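Side-chain contacts in beta-ketoacyl synthase (Burkholderia phymatum, PDB 4EWG), which probably acts as a 3-oxoacyl-[acyl-carrier-protein] synthase, extending acyl chains by condensation in fatty acid synthesis: residues E86-D91 against A239-L244; T11-V16 against T352-K357; W155-R160 against L189-G194. All coordinates share one frame; numbering follows the deposited sequence.

The chain begins with the strand that holds 11-16, and this meets helix 352-357 only after 335 intervening residues: interaction 2 closes the widest loop and binds the N-terminal half of the thiolase fold to the C-terminal half. Interaction 1 lies within that loop, bringing helix 86-91 onto strand 239-244. Interaction 3 lies in turn within interaction 1, joining loop 155-160 to strand 189-194; none of the loops cross. The three strands involved are neighbours in one sheet, with 239-244 in the middle, probably hydrogen-bonded to 11-16 through Thr241 N and Val243 N and to 189-194 through Leu242 N and Leu244 N.

Interaction 1 (E86-D91 against A239-L244); sequences ELALAD and AATLVL
Ala88 presents its methyl group to Thr241 and Val243, one of the points at which helix 76-92 packs on strand 238-246 of the large mixed sheet. The pairing belongs to the layered alpha/beta/alpha/beta/alpha architecture of the thiolase fold: the helix covers one face of the sheet, while Leu242 and Leu244 turn to the other face and pack on helix 170-183. The segment axes approach to 7.5 Å at a crossing angle of -32°, so the helix runs roughly along the strand; Ala88 and Leu89 are the residues of 86-91 that touch it.

The tightest packing is between side chains and backbone. Ala88 CB lies 3.5 Å from the carbonyl oxygen Thr241 O, and Val243 CG2 lies at the same 3.5 Å from Ala88 O. Alanine suits this place because a side chain of one carbon lets the helix backbone itself settle onto the strand.

Contacts between apolar groups complete the interface. CB of Ala88 is 4.0 Å from CB of Thr241 and 3.9 Å from CG2 of Val243. In Val243, CG1 stands anti to the backbone N (chi1 175°), which puts the other branch, CG2, beside that N and facing the helix. The beta-branched valine thus fills the strand side with a short, rigid wedge. Leu89 starts out along the flank, and its CD2 comes to 4.3 Å from Val243 CG2, while its CD1 packs on Trp155.

No hydrogen bond joins the two segments. Thr241, with chi1 at -57°, has CG2 anti to the backbone N and 4.1 Å from Ala88 CB, whereas its buried OG1 hydrogen-bonds with Tyr109 OH and with Ser85 OG, three residues before Ala88 on the helix.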
ATOM      1  N   GLU A  86      -1.799  -9.613  17.775  1.00 14.81           N
ATOM      2  CA  GLU A  86      -1.718  -9.900  19.197  1.00 15.83           C
ATOM      3  C   GLU A  86      -1.478 -11.382  19.480  1.00 16.28           C
ATOM      4  O   GLU A  86      -0.643 -11.727  20.307  1.00 16.85           O
ATOM      5  CB  GLU A  86      -3.002  -9.462  19.903  1.00 16.34           C
ATOM      6  CG  GLU A  86      -3.010  -9.616  21.429  1.00 17.34           C
ATOM      7  CD  GLU A  86      -4.333  -9.139  22.045  1.00 17.94           C
ATOM      8  OE1 GLU A  86      -4.340  -8.281  22.940  1.00 18.32           O
ATOM      9  OE2 GLU A  86      -5.405  -9.622  21.609  1.00 18.51           O
ATOM     10  N   LEU A  87      -2.206 -12.246  18.786  1.00 15.95           N
ATOM     11  CA  LEU A  87      -2.016 -13.668  18.946  1.00 16.42           C
ATOM     12  C   LEU A  87      -0.584 -14.061  18.481  1.00 16.56           C
ATOM     13  O   LEU A  87       0.111 -14.821  19.164  1.00 17.36           O
ATOM     14  CB  LEU A  87      -3.094 -14.448  18.177  1.00 16.18           C
ATOM     15  CG  LEU A  87      -4.481 -14.360  18.829  1.00 16.34           C
ATOM     16  CD1 LEU A  87      -5.641 -14.593  17.862  1.00 15.89           C
ATOM     17  CD2 LEU A  87      -4.593 -15.279  20.058  1.00 16.95           C
ATOM     18  N   ALA A  88      -0.152 -13.507  17.352  1.00 16.01           N
ATOM     19  CA  ALA A  88       1.141 -13.862  16.762  1.00 15.95           C
ATOM     20  C   ALA A  88       2.283 -13.392  17.637  1.00 16.29           C
ATOM     21  O   ALA A  88       3.263 -14.099  17.802  1.00 16.75           O
ATOM     22  CB  ALA A  88       1.285 -13.281  15.380  1.00 15.14           C
ATOM     23  N   LEU A  89       2.163 -12.184  18.165  1.00 16.15           N
ATOM     24  CA  LEU A  89       3.135 -11.684  19.118  1.00 16.63           C
ATOM     25  C   LEU A  89       3.224 -12.544  20.380  1.00 17.67           C
ATOM     26  O   LEU A  89       4.325 -12.832  20.854  1.00 18.71           O
ATOM     27  CB  LEU A  89       2.804 -10.270  19.509  1.00 16.15           C
ATOM     28  CG  LEU A  89       3.187  -9.227  18.502  1.00 15.39           C
ATOM     29  CD1 LEU A  89       2.520  -7.940  18.976  1.00 15.30           C
ATOM     30  CD2 LEU A  89       4.699  -9.106  18.426  1.00 15.26           C
ATOM     31  N   ALA A  90       2.099 -12.972  20.925  1.00 17.95           N
ATOM     32  CA  ALA A  90       2.149 -13.833  22.141  1.00 18.69           C
ATOM     33  C   ALA A  90       2.901 -15.081  21.769  1.00 19.05           C
ATOM     34  O   ALA A  90       3.808 -15.525  22.484  1.00 19.22           O
ATOM     35  CB  ALA A  90       0.760 -14.186  22.664  1.00 18.52           C
ATOM     36  N   ASP A  91       2.511 -15.648  20.634  1.00 18.99           N
ATOM     37  CA  ASP A  91       3.052 -16.914  20.206  1.00 19.34           C
ATOM     38  C   ASP A  91       4.553 -16.751  20.005  1.00 19.46           C
ATOM     39  O   ASP A  91       5.298 -17.675  20.282  1.00 20.22           O
ATOM     40  CB  ASP A  91       2.338 -17.408  18.920  1.00 19.03           C
ATOM     41  CG  ASP A  91       3.012 -18.623  18.297  1.00 19.36           C
ATOM     42  OD1 ASP A  91       3.070 -19.716  18.950  1.00 20.31           O
ATOM     43  OD2 ASP A  91       3.483 -18.493  17.148  1.00 18.94           O
ATOM     44  N   ALA A 239      -8.320 -12.346   9.468  1.00 13.35           N
ATOM     45  CA  ALA A 239      -6.967 -11.823   9.407  1.00 13.04           C
ATOM     46  C   ALA A 239      -5.990 -12.863   9.842  1.00 13.26           C
ATOM     47  O   ALA A 239      -6.337 -13.813  10.555  1.00 13.86           O
ATOM     48  CB  ALA A 239      -6.830 -10.590  10.305  1.00 13.09           C
ATOM     49  N   ALA A 240      -4.737 -12.646   9.468  1.00 12.92           N
ATOM     50  CA  ALA A 240      -3.647 -13.539   9.868  1.00 13.16           C
ATOM     51  C   ALA A 240      -2.354 -12.700   9.889  1.00 12.76           C
ATOM     52  O   ALA A 240      -2.156 -11.820   9.033  1.00 12.25           O
ATOM     53  CB  ALA A 240      -3.522 -14.746   8.918  1.00 13.12           C
ATOM     54  N   THR A 241      -1.531 -12.937  10.898  1.00 12.58           N
ATOM     55  CA  THR A 241      -0.286 -12.235  11.046  1.00 12.47           C
ATOM     56  C   THR A 241       0.834 -13.249  11.278  1.00 12.82           C
ATOM     57  O   THR A 241       0.690 -14.187  12.102  1.00 12.85           O
ATOM     58  CB  THR A 241      -0.318 -11.282  12.256  1.00 12.40           C
ATOM     59  OG1 THR A 241      -1.400 -10.342  12.127  1.00 12.26           O
ATOM     60  CG2 THR A 241       1.020 -10.502  12.366  1.00 12.39           C
ATOM     61  N   LEU A 242       1.956 -13.032  10.604  1.00 12.65           N
ATOM     62  CA  LEU A 242       3.197 -13.734  10.940  1.00 13.02           C
ATOM     63  C   LEU A 242       4.206 -12.752  11.543  1.00 13.18           C
ATOM     64  O   LEU A 242       4.299 -11.571  11.125  1.00 12.72           O
ATOM     65  CB  LEU A 242       3.811 -14.392   9.727  1.00 13.16           C
ATOM     66  CG  LEU A 242       2.960 -15.318   8.883  1.00 13.15           C
ATOM     67  CD1 LEU A 242       3.766 -15.732   7.639  1.00 13.15           C
ATOM     68  CD2 LEU A 242       2.588 -16.521   9.717  1.00 13.61           C
ATOM     69  N   VAL A 243       4.933 -13.227  12.558  1.00 13.76           N
ATOM     70  CA  VAL A 243       6.075 -12.493  13.097  1.00 14.16           C
ATOM     71  C   VAL A 243       7.327 -13.000  12.336  1.00 14.66           C
ATOM     72  O   VAL A 243       7.711 -14.156  12.440  1.00 15.43           O
ATOM     73  CB  VAL A 243       6.253 -12.702  14.610  1.00 14.32           C
ATOM     74  CG1 VAL A 243       7.513 -12.009  15.069  1.00 14.65           C
ATOM     75  CG2 VAL A 243       5.031 -12.210  15.397  1.00 14.03           C
ATOM     76  N   LEU A 244       7.925 -12.137  11.560  1.00 14.85           N
ATOM     77  CA  LEU A 244       9.154 -12.456  10.854  1.00 15.45           C
ATOM     78  C   LEU A 244      10.272 -11.883  11.678  1.00 15.90           C
ATOM     79  O   LEU A 244      10.117 -10.817  12.302  1.00 15.56           O
ATOM     80  CB  LEU A 244       9.191 -11.810   9.453  1.00 15.06           C
ATOM     81  CG  LEU A 244       8.465 -12.465   8.270  1.00 14.99           C
ATOM     82  CD1 LEU A 244       6.999 -12.695   8.616  1.00 14.71           C
ATOM     83  CD2 LEU A 244       8.588 -11.564   7.030  1.00 14.50           C
TER

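Interaction 2 (T11-V16 against T352-K357); sequences TGMGGV and TIEMMK
Met13 reaches from its strand to helix 352-357 and makes the whole contact on the strand side, using its sulfur and terminal methyl on two different neighbours. The apolar part is with Ile353: SD lies 3.9 Å from Ile353 CG2 and 4.0 Å from Ile353 CD1, so the sulfur sits between both arms of the branched chain. A long unbranched methionine suits a place where the backbones stay well apart, the nearest CA atoms, of Met13 and Glu354, being 9.2 Å from each other.

In the thiolase fold this joins the two halves of the subunit, a strand of the N-terminal half and a helix of the C-terminal half, and Met13 packs beside Leu242 on the same face of the sheet.

The second part is with Glu354. A bend at chi3 (-61°) lays Met13 CE squarely over the flat face of the carboxylate, 3.2 Å from Glu354 CD and 3.4 Å from each of its oxygens, a tight fit. The Glu354 chain folds at chi2 (-82°) to offer that face. Its buried oxygens are held by their own helix: OE2 accepts a hydrogen bond from Trp350 NE1, and OE1 forms a salt bridge with Arg358 NH1.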
ATOM      1  N   THR A  11       8.701 -16.642  13.721  1.00 16.74           N
ATOM      2  CA  THR A  11       8.712 -17.070  15.155  1.00 17.39           C
ATOM      3  C   THR A  11       7.362 -16.861  15.839  1.00 17.28           C
ATOM      4  O   THR A  11       7.198 -17.222  16.999  1.00 18.01           O
ATOM      5  CB  THR A  11       9.777 -16.283  15.909  1.00 17.52           C
ATOM      6  OG1 THR A  11       9.574 -14.890  15.640  1.00 17.19           O
ATOM      7  CG2 THR A  11      11.152 -16.636  15.398  1.00 17.90           C
ATOM      8  N   GLY A  12       6.391 -16.288  15.111  1.00 16.86           N
ATOM      9  CA  GLY A  12       5.018 -16.110  15.610  1.00 16.68           C
ATOM     10  C   GLY A  12       3.985 -16.248  14.496  1.00 16.59           C
ATOM     11  O   GLY A  12       4.190 -15.727  13.394  1.00 16.48           O
ATOM     12  N   MET A  13       2.891 -16.977  14.760  1.00 16.83           N
ATOM     13  CA  MET A  13       1.768 -17.097  13.807  1.00 16.47           C
ATOM     14  C   MET A  13       0.459 -17.043  14.569  1.00 16.60           C
ATOM     15  O   MET A  13       0.329 -17.643  15.650  1.00 17.46           O
ATOM     16  CB  MET A  13       1.814 -18.423  13.021  1.00 16.90           C
ATOM     17  CG  MET A  13       3.179 -18.791  12.509  1.00 17.31           C
ATOM     18  SD  MET A  13       3.217 -20.164  11.326  1.00 17.89           S
ATOM     19  CE  MET A  13       2.539 -21.492  12.331  1.00 18.49           C
ATOM     20  N   GLY A  14      -0.517 -16.345  14.006  1.00 16.30           N
ATOM     21  CA  GLY A  14      -1.829 -16.257  14.581  1.00 16.36           C
ATOM     22  C   GLY A  14      -2.811 -15.558  13.662  1.00 16.01           C
ATOM     23  O   GLY A  14      -2.435 -14.867  12.717  1.00 15.61           O
ATOM     24  N   GLY A  15      -4.083 -15.698  13.980  1.00 16.38           N
ATOM     25  CA  GLY A  15      -5.134 -15.031  13.239  1.00 16.19           C
ATOM     26  C   GLY A  15      -6.533 -15.295  13.765  1.00 16.62           C
ATOM     27  O   GLY A  15      -6.731 -15.998  14.787  1.00 17.21           O
ATOM     28  N   VAL A  16      -7.485 -14.668  13.087  1.00 16.10           N
ATOM     29  CA  VAL A  16      -8.869 -14.717  13.413  1.00 16.60           C
ATOM     30  C   VAL A  16      -9.537 -15.267  12.131  1.00 16.16           C
ATOM     31  O   VAL A  16      -9.452 -14.630  11.108  1.00 15.49           O
ATOM     32  CB  VAL A  16      -9.317 -13.253  13.857  1.00 16.70           C
ATOM     33  CG1 VAL A  16     -10.751 -12.995  13.556  1.00 17.33           C
ATOM     34  CG2 VAL A  16      -9.076 -13.011  15.357  1.00 17.57           C
ATOM     35  N   THR A 352      -0.391 -23.202   5.705  1.00 16.36           N
ATOM     36  CA  THR A 352       0.575 -24.004   4.947  1.00 16.90           C
ATOM     37  C   THR A 352       1.800 -24.407   5.813  1.00 17.36           C
ATOM     38  O   THR A 352       2.291 -25.515   5.693  1.00 17.58           O
ATOM     39  CB  THR A 352       1.033 -23.280   3.662  1.00 16.15           C
ATOM     40  OG1 THR A 352      -0.088 -23.132   2.816  1.00 15.94           O
ATOM     41  CG2 THR A 352       2.097 -24.049   2.912  1.00 16.48           C
ATOM     42  N   ILE A 353       2.278 -23.501   6.664  1.00 17.56           N
ATOM     43  CA  ILE A 353       3.386 -23.807   7.574  1.00 18.30           C
ATOM     44  C   ILE A 353       2.946 -24.798   8.669  1.00 19.25           C
ATOM     45  O   ILE A 353       3.683 -25.719   9.007  1.00 20.56           O
ATOM     46  CB  ILE A 353       3.962 -22.551   8.223  1.00 17.76           C
ATOM     47  CG1 ILE A 353       4.653 -21.668   7.184  1.00 17.21           C
ATOM     48  CG2 ILE A 353       4.995 -22.913   9.269  1.00 17.58           C
ATOM     49  CD1 ILE A 353       4.961 -20.294   7.714  1.00 16.29           C
ATOM     50  N   GLU A 354       1.739 -24.626   9.176  1.00 19.65           N
ATOM     51  CA  GLU A 354       1.190 -25.551  10.155  1.00 20.83           C
ATOM     52  C   GLU A 354       1.060 -26.961   9.572  1.00 21.50           C
ATOM     53  O   GLU A 354       1.397 -27.941  10.226  1.00 22.29           O
ATOM     54  CB  GLU A 354      -0.182 -25.095  10.642  1.00 20.95           C
ATOM     55  CG  GLU A 354      -0.196 -23.727  11.287  1.00 21.04           C
ATOM     56  CD  GLU A 354       0.244 -23.722  12.744  1.00 22.17           C
ATOM     57  OE1 GLU A 354       1.116 -24.528  13.126  1.00 23.10           O
ATOM     58  OE2 GLU A 354      -0.289 -22.878  13.506  1.00 22.60           O
ATOM     59  N   MET A 355       0.597 -27.056   8.329  1.00 21.21           N
ATOM     60  CA  MET A 355       0.468 -28.330   7.681  1.00 21.88           C
ATOM     61  C   MET A 355       1.840 -28.938   7.423  1.00 22.87           C
ATOM     62  O   MET A 355       2.055 -30.127   7.685  1.00 24.20           O
ATOM     63  CB  MET A 355      -0.303 -28.163   6.394  1.00 21.68           C
ATOM     64  CG  MET A 355      -1.759 -27.820   6.641  1.00 20.92           C
ATOM     65  SD  MET A 355      -2.758 -27.881   5.147  1.00 19.58           S
ATOM     66  CE  MET A 355      -1.996 -26.566   4.201  1.00 20.10           C
ATOM     67  N   MET A 356       2.774 -28.129   6.948  1.00 22.84           N
ATOM     68  CA  MET A 356       4.146 -28.595   6.715  1.00 23.53           C
ATOM     69  C   MET A 356       4.767 -29.158   7.963  1.00 23.58           C
ATOM     70  O   MET A 356       5.379 -30.192   7.901  1.00 23.64           O
ATOM     71  CB  MET A 356       5.050 -27.469   6.178  1.00 23.74           C
ATOM     72  CG  MET A 356       6.524 -27.849   6.097  1.00 24.16           C
ATOM     73  SD  MET A 356       7.543 -26.690   5.190  1.00 24.53           S
ATOM     74  CE  MET A 356       7.818 -25.370   6.364  1.00 23.83           C
ATOM     75  N   LYS A 357       4.599 -28.475   9.100  1.00 23.86           N
ATOM     76  CA  LYS A 357       5.180 -28.960  10.378  1.00 24.32           C
ATOM     77  C   LYS A 357       4.652 -30.310  10.765  1.00 25.00           C
ATOM     78  O   LYS A 357       5.338 -31.072  11.442  1.00 25.92           O
ATOM     79  CB  LYS A 357       4.901 -28.015  11.530  1.00 24.55           C
ATOM     80  CG  LYS A 357       5.790 -26.777  11.570  1.00 24.53           C
ATOM     81  CD  LYS A 357       5.207 -25.706  12.486  1.00 24.40           C
ATOM     82  CE  LYS A 357       5.504 -25.968  13.952  1.00 24.86           C
ATOM     83  NZ  LYS A 357       4.612 -25.181  14.864  1.00 24.86           N
TER

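Interaction 3 (W155-R160 against L189-G194); sequences WDLKGR and LMLAGG
Arg160 meets Met190 through its backbone, not through its long side chain: the methyl CE of Met190 rests 4.1 Å from the carbonyl oxygen Arg160 O. Met190 reaches it by folding at both chi2 (-66°) and chi3 (-82°), a hooked shape that a flexible thioether adopts easily, while its flank packs on Ala178 and Ile182 of helix 170-183. The guanidinium group of Arg160 serves other parts of the assembly, NH1 binding Asn181 OD1 of helix 170-183 and forming a salt bridge with Glu180 of the second subunit.

The other meeting is purely apolar. Leu157 and Leu191 cross at about a right angle and touch through one branch each, CD1 to CD1, at 4.0 Å. Both pack on Met105 of strand 105-110, which lies beside strand 189-196. Helix 146-154 closes with a Schellman motif in which Asp156 takes positive phi, and Leu157 follows directly, turned inward to the strand.

Arg160 and Leu191 are each hydrogen-bonded through the backbone to strand 105-110, at Val107 and Gly106; between the two segments themselves no hydrogen bond forms, and the contact is van der Waals in kind.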
ATOM      1  N   TRP A 155       0.954  -1.253  19.342  1.00 15.10           N
ATOM      2  CA  TRP A 155       2.104  -1.601  20.186  1.00 15.42           C
ATOM      3  C   TRP A 155       3.134  -0.523  20.179  1.00 15.57           C
ATOM      4  O   TRP A 155       4.283  -0.731  20.517  1.00 15.29           O
ATOM      5  CB  TRP A 155       2.693  -2.942  19.757  1.00 15.28           C
ATOM      6  CG  TRP A 155       1.807  -4.122  20.192  1.00 15.11           C
ATOM      7  CD1 TRP A 155       1.817  -4.781  21.397  1.00 15.46           C
ATOM      8  CD2 TRP A 155       0.774  -4.757  19.433  1.00 14.86           C
ATOM      9  NE1 TRP A 155       0.873  -5.773  21.422  1.00 15.52           N
ATOM     10  CE2 TRP A 155       0.211  -5.800  20.285  1.00 15.15           C
ATOM     11  CE3 TRP A 155       0.249  -4.562  18.183  1.00 14.40           C
ATOM     12  CZ2 TRP A 155      -0.812  -6.606  19.868  1.00 15.09           C
ATOM     13  CZ3 TRP A 155      -0.786  -5.365  17.782  1.00 14.30           C
ATOM     14  CH2 TRP A 155      -1.301  -6.381  18.612  1.00 14.60           C
ATOM     15  N   ASP A 156       2.710   0.666  19.794  1.00 15.86           N
ATOM     16  CA  ASP A 156       3.575   1.798  19.849  1.00 16.58           C
ATOM     17  C   ASP A 156       4.832   1.577  19.037  1.00 15.70           C
ATOM     18  O   ASP A 156       5.904   2.061  19.398  1.00 15.67           O
ATOM     19  CB  ASP A 156       3.948   2.026  21.324  1.00 18.44           C
ATOM     20  CG  ASP A 156       4.473   3.353  21.569  1.00 20.14           C
ATOM     21  OD1 ASP A 156       3.693   4.307  21.426  1.00 23.82           O
ATOM     22  OD2 ASP A 156       5.675   3.483  21.914  1.00 21.66           O
ATOM     23  N   LEU A 157       4.715   0.850  17.934  1.00 14.85           N
ATOM     24  CA  LEU A 157       5.899   0.459  17.158  1.00 14.46           C
ATOM     25  C   LEU A 157       6.445   1.661  16.392  1.00 14.23           C
ATOM     26  O   LEU A 157       5.702   2.578  16.053  1.00 13.90           O
ATOM     27  CB  LEU A 157       5.577  -0.684  16.203  1.00 14.00           C
ATOM     28  CG  LEU A 157       5.009  -1.956  16.846  1.00 13.92           C
ATOM     29  CD1 LEU A 157       4.648  -2.978  15.737  1.00 13.60           C
ATOM     30  CD2 LEU A 157       5.986  -2.544  17.835  1.00 14.12           C
ATOM     31  N   LYS A 158       7.763   1.667  16.178  1.00 14.18           N
ATOM     32  CA  LYS A 158       8.443   2.820  15.630  1.00 14.20           C
ATOM     33  C   LYS A 158       9.295   2.458  14.441  1.00 14.03           C
ATOM     34  O   LYS A 158      10.099   3.251  14.003  1.00 13.80           O
ATOM     35  CB  LYS A 158       9.262   3.550  16.736  1.00 14.85           C
ATOM     36  CG  LYS A 158       8.369   4.177  17.815  1.00 14.97           C
ATOM     37  CD  LYS A 158       9.100   4.630  19.097  1.00 15.65           C
ATOM     38  CE  LYS A 158       8.132   4.813  20.283  1.00 15.71           C
ATOM     39  NZ  LYS A 158       7.883   3.518  20.997  1.00 15.45           N
ATOM     40  N   GLY A 159       9.067   1.263  13.885  1.00 14.03           N
ATOM     41  CA  GLY A 159       9.724   0.829  12.678  1.00 14.03           C
ATOM     42  C   GLY A 159       8.987   1.282  11.429  1.00 14.03           C
ATOM     43  O   GLY A 159       8.017   2.057  11.481  1.00 13.93           O
ATOM     44  N   ARG A 160       9.438   0.807  10.278  1.00 14.52           N
ATOM     45  CA  ARG A 160       8.843   1.249   9.019  1.00 14.34           C
ATOM     46  C   ARG A 160       7.513   0.567   8.811  1.00 13.84           C
ATOM     47  O   ARG A 160       7.311  -0.576   9.248  1.00 14.24           O
ATOM     48  CB  ARG A 160       9.759   1.083   7.823  1.00 14.87           C
ATOM     49  CG  ARG A 160      10.610  -0.159   7.795  1.00 15.51           C
ATOM     50  CD  ARG A 160      11.284  -0.355   6.433  1.00 15.66           C
ATOM     51  NE  ARG A 160      12.277   0.666   6.143  1.00 16.41           N
ATOM     52  CZ  ARG A 160      12.976   0.746   4.998  1.00 16.95           C
ATOM     53  NH1 ARG A 160      12.782  -0.127   4.023  1.00 16.98           N
ATOM     54  NH2 ARG A 160      13.878   1.702   4.827  1.00 17.47           N
ATOM     55  N   LEU A 189      12.732  -7.047  13.076  1.00 15.48           N
ATOM     56  CA  LEU A 189      11.483  -7.773  13.169  1.00 15.12           C
ATOM     57  C   LEU A 189      10.432  -7.074  12.357  1.00 14.59           C
ATOM     58  O   LEU A 189      10.517  -5.886  12.135  1.00 14.73           O
ATOM     59  CB  LEU A 189      11.016  -7.813  14.632  1.00 15.17           C
ATOM     60  CG  LEU A 189      11.881  -8.699  15.531  1.00 16.07           C
ATOM     61  CD1 LEU A 189      12.466  -7.897  16.728  1.00 16.23           C
ATOM     62  CD2 LEU A 189      11.105  -9.955  15.945  1.00 16.00           C
ATOM     63  N   MET A 190       9.427  -7.824  11.926  1.00 14.57           N
ATOM     64  CA  MET A 190       8.268  -7.275  11.215  1.00 13.96           C
ATOM     65  C   MET A 190       7.045  -8.092  11.575  1.00 14.06           C
ATOM     66  O   MET A 190       7.107  -9.341  11.628  1.00 14.59           O
ATOM     67  CB  MET A 190       8.443  -7.331   9.681  1.00 13.74           C
ATOM     68  CG  MET A 190       9.502  -6.408   9.084  1.00 13.78           C
ATOM     69  SD  MET A 190       9.138  -4.645   9.240  1.00 13.52           S
ATOM     70  CE  MET A 190       8.008  -4.327   7.858  1.00 12.71           C
ATOM     71  N   LEU A 191       5.944  -7.398  11.852  1.00 13.66           N
ATOM     72  CA  LEU A 191       4.618  -8.006  11.774  1.00 13.44           C
ATOM     73  C   LEU A 191       4.181  -7.918  10.305  1.00 13.13           C
ATOM     74  O   LEU A 191       4.243  -6.851   9.702  1.00 13.09           O
ATOM     75  CB  LEU A 191       3.626  -7.261  12.648  1.00 13.20           C
ATOM     76  CG  LEU A 191       3.990  -7.265  14.156  1.00 13.55           C
ATOM     77  CD1 LEU A 191       2.957  -6.467  14.892  1.00 13.45           C
ATOM     78  CD2 LEU A 191       4.134  -8.692  14.726  1.00 14.02           C
ATOM     79  N   ALA A 192       3.788  -9.040   9.723  1.00 12.88           N
ATOM     80  CA  ALA A 192       3.318  -9.044   8.350  1.00 12.37           C
ATOM     81  C   ALA A 192       2.027  -9.829   8.266  1.00 12.16           C
ATOM     82  O   ALA A 192       1.934 -10.938   8.765  1.00 12.33           O
ATOM     83  CB  ALA A 192       4.367  -9.631   7.417  1.00 12.64           C
ATOM     84  N   GLY A 193       1.029  -9.248   7.618  1.00 11.68           N
ATOM     85  CA  GLY A 193      -0.227  -9.923   7.465  1.00 11.49           C
ATOM     86  C   GLY A 193      -1.186  -9.239   6.538  1.00 11.16           C
ATOM     87  O   GLY A 193      -0.824  -8.301   5.792  1.00 10.77           O
ATOM     88  N   GLY A 194      -2.410  -9.749   6.559  1.00 11.19           N
ATOM     89  CA  GLY A 194      -3.495  -9.196   5.779  1.00 11.04           C
ATOM     90  C   GLY A 194      -4.793  -9.438   6.480  1.00 11.21           C
ATOM     91  O   GLY A 194      -4.892 -10.341   7.319  1.00 11.06           O
TER